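Local coordinates for protein papain-like cysteine protease (Porcine reproductive and respiratory syndrome virus, PDB 3MTV) that probably releases itself from the viral polyprotein as a papain-like cysteine protease, acts as a metal-dependent nuclease, and probably helps suppress host innate immunity, at residues R128-V132 / N133-A137; H119-G123 / K124-R128. All coordinates share one frame; numbering follows the deposited sequence.

Contact 1 (R128-V132 / N133-A137)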
# COMPACT_ATOMS: atom_id res chain seq x y z
N ARG A 128 19.74 3.00 26.27
CA ARG A 128 19.74 3.39 27.62
C ARG A 128 20.49 2.27 28.36
O ARG A 128 21.36 2.54 29.25
CB ARG A 128 18.30 3.72 28.02
CG ARG A 128 18.06 3.83 29.44
CD ARG A 128 16.60 3.54 29.83
NE ARG A 128 15.84 4.27 28.87
CZ ARG A 128 14.75 3.83 28.25
NH1 ARG A 128 14.26 2.60 28.50
NH2 ARG A 128 14.18 4.69 27.38
N ARG A 129 20.30 1.01 27.94
CA ARG A 129 21.06 -0.06 28.63
C ARG A 129 22.31 0.30 28.07
O ARG A 129 22.31 1.19 27.27
CB ARG A 129 20.62 -1.43 28.16
CG ARG A 129 19.31 -1.74 28.84
CD ARG A 129 19.74 -1.94 30.23
NE ARG A 129 19.29 -1.02 31.24
CZ ARG A 129 19.56 -1.29 32.50
NH1 ARG A 129 20.23 -2.49 32.77
NH2 ARG A 129 19.13 -0.42 33.46
N LEU A 130 23.42 -0.29 28.36
CA LEU A 130 24.51 0.23 27.54
C LEU A 130 25.08 1.60 27.91
O LEU A 130 26.23 1.68 28.44
CB LEU A 130 24.14 0.26 26.04
CG LEU A 130 25.28 0.63 25.06
CD1 LEU A 130 25.17 0.47 23.52
CD2 LEU A 130 25.61 2.05 25.33
N GLN A 131 24.38 2.70 27.57
CA GLN A 131 24.75 3.98 28.25
C GLN A 131 25.35 3.73 29.66
O GLN A 131 26.52 4.03 29.93
CB GLN A 131 23.52 4.75 28.49
CG GLN A 131 23.80 6.04 29.16
CD GLN A 131 22.97 7.13 28.48
OE1 GLN A 131 23.45 8.26 28.34
NE2 GLN A 131 21.71 6.80 28.02
N VAL A 132 24.50 3.07 30.46
CA VAL A 132 24.68 2.61 31.80
C VAL A 132 25.65 1.56 32.00
O VAL A 132 25.99 1.27 33.15
CB VAL A 132 23.44 1.77 32.32
CG1 VAL A 132 23.63 1.47 33.72
CG2 VAL A 132 22.31 2.58 32.47
N ASN A 133 26.00 0.88 30.94
CA ASN A 133 27.03 -0.11 31.09
C ASN A 133 28.42 0.40 30.75
O ASN A 133 29.41 -0.41 30.71
CB ASN A 133 26.64 -1.38 30.38
CG ASN A 133 25.81 -2.26 31.28
OD1 ASN A 133 24.67 -2.39 30.99
ND2 ASN A 133 26.36 -2.80 32.41
N GLY A 134 28.48 1.74 30.58
CA GLY A 134 29.67 2.51 30.27
C GLY A 134 29.93 2.38 28.80
O GLY A 134 30.95 2.75 28.29
N LEU A 135 29.01 1.82 28.07
CA LEU A 135 29.32 1.90 26.69
C LEU A 135 28.61 3.06 26.07
O LEU A 135 27.91 3.91 26.72
CB LEU A 135 28.97 0.63 25.94
CG LEU A 135 29.46 -0.63 26.65
CD1 LEU A 135 28.57 -1.80 26.41
CD2 LEU A 135 30.87 -0.93 26.25
N ARG A 136 28.92 3.08 24.79
CA ARG A 136 28.64 4.12 23.83
C ARG A 136 28.83 3.58 22.40
O ARG A 136 29.78 2.83 22.10
CB ARG A 136 29.59 5.29 24.06
CG ARG A 136 30.49 5.62 22.96
CD ARG A 136 31.12 6.98 23.23
NE ARG A 136 32.53 7.18 22.88
CZ ARG A 136 33.31 8.06 23.50
NH1 ARG A 136 32.82 8.78 24.49
NH2 ARG A 136 34.58 8.22 23.13
N ALA A 137 27.91 3.94 21.50
CA ALA A 137 27.99 3.42 20.11
C ALA A 137 28.10 4.54 19.17
O ALA A 137 27.30 5.50 19.25
CB ALA A 137 26.79 2.62 19.67

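Contact 2 (H119-G123 / K124-R128)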
# COMPACT_ATOMS: atom_id res chain seq x y z
N HIS A 119 10.99 -9.58 18.19
CA HIS A 119 11.41 -8.33 17.53
C HIS A 119 12.55 -7.73 18.18
O HIS A 119 13.04 -6.70 17.80
CB HIS A 119 10.27 -7.34 17.37
CG HIS A 119 8.96 -8.01 17.28
ND1 HIS A 119 8.41 -8.36 16.05
CD2 HIS A 119 8.16 -8.52 18.25
CE1 HIS A 119 7.30 -9.06 16.29
NE2 HIS A 119 7.11 -9.16 17.61
N GLY A 120 12.99 -8.36 19.22
CA GLY A 120 14.11 -7.80 19.87
C GLY A 120 13.65 -6.71 20.82
O GLY A 120 12.57 -6.84 21.48
N VAL A 121 14.49 -5.65 20.89
CA VAL A 121 14.31 -4.58 21.91
C VAL A 121 14.25 -3.20 21.32
O VAL A 121 14.88 -2.96 20.28
CB VAL A 121 15.43 -4.55 22.97
CG1 VAL A 121 15.22 -5.56 24.01
CG2 VAL A 121 16.77 -4.63 22.34
N PRO A 122 13.56 -2.27 21.98
CA PRO A 122 13.25 -1.00 21.36
C PRO A 122 14.36 -0.12 20.85
O PRO A 122 14.30 0.27 19.69
CB PRO A 122 12.43 -0.30 22.40
CG PRO A 122 11.79 -1.37 23.17
CD PRO A 122 12.78 -2.47 23.21
N GLY A 123 15.35 0.27 21.58
CA GLY A 123 16.19 1.24 20.84
C GLY A 123 16.44 2.28 21.83
O GLY A 123 17.50 2.36 22.34
N LYS A 124 15.38 2.96 22.26
CA LYS A 124 15.53 3.76 23.45
C LYS A 124 16.10 2.84 24.55
O LYS A 124 16.84 3.27 25.41
CB LYS A 124 14.23 4.37 23.88
CG LYS A 124 13.88 5.72 23.17
CD LYS A 124 12.28 6.02 23.20
CE LYS A 124 11.41 5.03 22.21
NZ LYS A 124 9.91 5.31 22.08
N TYR A 125 15.80 1.57 24.50
CA TYR A 125 15.98 0.81 25.69
C TYR A 125 17.35 0.37 25.52
O TYR A 125 18.13 0.26 26.42
CB TYR A 125 15.04 -0.37 25.70
CG TYR A 125 15.45 -1.42 26.65
CD1 TYR A 125 16.37 -2.35 26.27
CD2 TYR A 125 14.96 -1.49 27.97
CE1 TYR A 125 16.77 -3.42 27.16
CE2 TYR A 125 15.39 -2.53 28.91
CZ TYR A 125 16.32 -3.48 28.48
OH TYR A 125 16.83 -4.51 29.32
N LEU A 126 17.68 0.19 24.28
CA LEU A 126 18.97 -0.33 23.96
C LEU A 126 19.97 0.71 24.28
O LEU A 126 20.99 0.47 24.92
CB LEU A 126 19.04 -0.52 22.51
CG LEU A 126 20.13 -1.38 21.86
CD1 LEU A 126 20.68 -2.39 22.78
CD2 LEU A 126 19.60 -2.11 20.70
N GLN A 127 19.65 1.91 23.88
CA GLN A 127 20.56 2.99 24.08
C GLN A 127 20.81 3.16 25.55
O GLN A 127 21.91 3.40 26.05
CB GLN A 127 19.89 4.19 23.61
CG GLN A 127 20.69 5.33 23.98
CD GLN A 127 21.08 6.04 22.76
OE1 GLN A 127 20.21 6.42 21.96
NE2 GLN A 127 22.39 6.17 22.54
N ARG A 128 19.74 3.00 26.27
CA ARG A 128 19.74 3.39 27.62
C ARG A 128 20.49 2.27 28.36
O ARG A 128 21.36 2.54 29.25
CB ARG A 128 18.30 3.72 28.02
CG ARG A 128 18.06 3.83 29.44
CD ARG A 128 16.60 3.54 29.83
NE ARG A 128 15.84 4.27 28.87
CZ ARG A 128 14.75 3.83 28.25
NH1 ARG A 128 14.26 2.60 28.50
NH2 ARG A 128 14.18 4.69 27.38

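Contact 1 (R128-V132 / N133-A137)
L130 and L135 are joined through the backbone of a Schellman motif, in which L135 N donates to L130 O over 2.8 Å and G134 N donates to Q131 O over 3.1 Å, while a type I turn runs from Q131 to G134. The carbonyl of L130 is gripped twice, since N133 N also donates to it at 2.6 Å, from the face of its plane opposite to L135 N. That second donor stands well above the carbonyl plane and does not meet a lone pair, whereas L135 N is only tilted from the plane. Neither bond is straight, with N-H...O angles of 138° for L135 and 131° for N133. G134 is the C-prime residue, and its positive phi is a conformation that glycine adopts readily, which suits it to ending the helix.

The apolar part of the contact is made by two leucines whose side chains cross at about a right angle. With CG of L130 anti to the backbone N (chi1 -173°), its CD2 branch comes to 3.7 Å from L135 CB. A branched hydrocarbon suits both positions, because both residues are buried.

The chain thus leaves helix 124-131 and enters strand 135-139 through a compact turn. The side chain of L135 also touches L95, S97 and L98, and N133 packs against V102 of helix 100-112. R129 reaches the same helix through a salt bridge to E106. On the strand, R136 sends its guanidinium to E180 of the adjacent antiparallel strand 171-181, while the backbone of A137 pairs with F194.

Contact 2 (H119-G123 / K124-R128)
Helix 124-131 begins here, with G123 at the N-cap position and the preceding loop folding back onto the first turn. Q127 N donates to G123 O over 2.7 Å, and at an N-H...O angle of 165° this is a nearly straight helical bond. Glycine suits the cap because the backbone angles of G123 would jam a side chain against the carbonyl O of P122.

Apolar groups of the loop meet the first turn. V121 CB and its CG1 branch each lie 4.1 Å from Y125 CD1, and the CG2 branch is 4.1 Å from L126 CD2. P122 adds its ring carbon CD, 4.0 Å from Y125 CB. CG of Y125 stands anti to the backbone N (chi1 161°), which carries the ring alongside V121, where its ring carbons meet the valine obliquely. The ring also meets those of F113 and Y115, and it touches H109 and A110 of helix 100-112.

Chemically, the contact divides its work: the backbone bond from Q127 N ties the cap to the helix, while dispersion and burial of hydrocarbon hold V121 and P122 against Y125 and L126.

How the contacts relate
Contacts 1 and 2 describe the two ends of one short helix, 124-131: contact 2 begins it at a glycine N-cap and contact 1 finishes it at a glycine C-prime residue. They share R128, and their centres are 11 Å apart. Both ends also lean on helix 100-112, through Y125 at the start and through R129 and N133 at the finish. Their relation to the probable protease site differs. The side chain of L126 in contact 2 is about 7 Å from that of C90 and about 10 Å from that of H159, the likely catalytic pair, whereas contact 1 lies away from them and leads into the five-stranded antiparallel sheet.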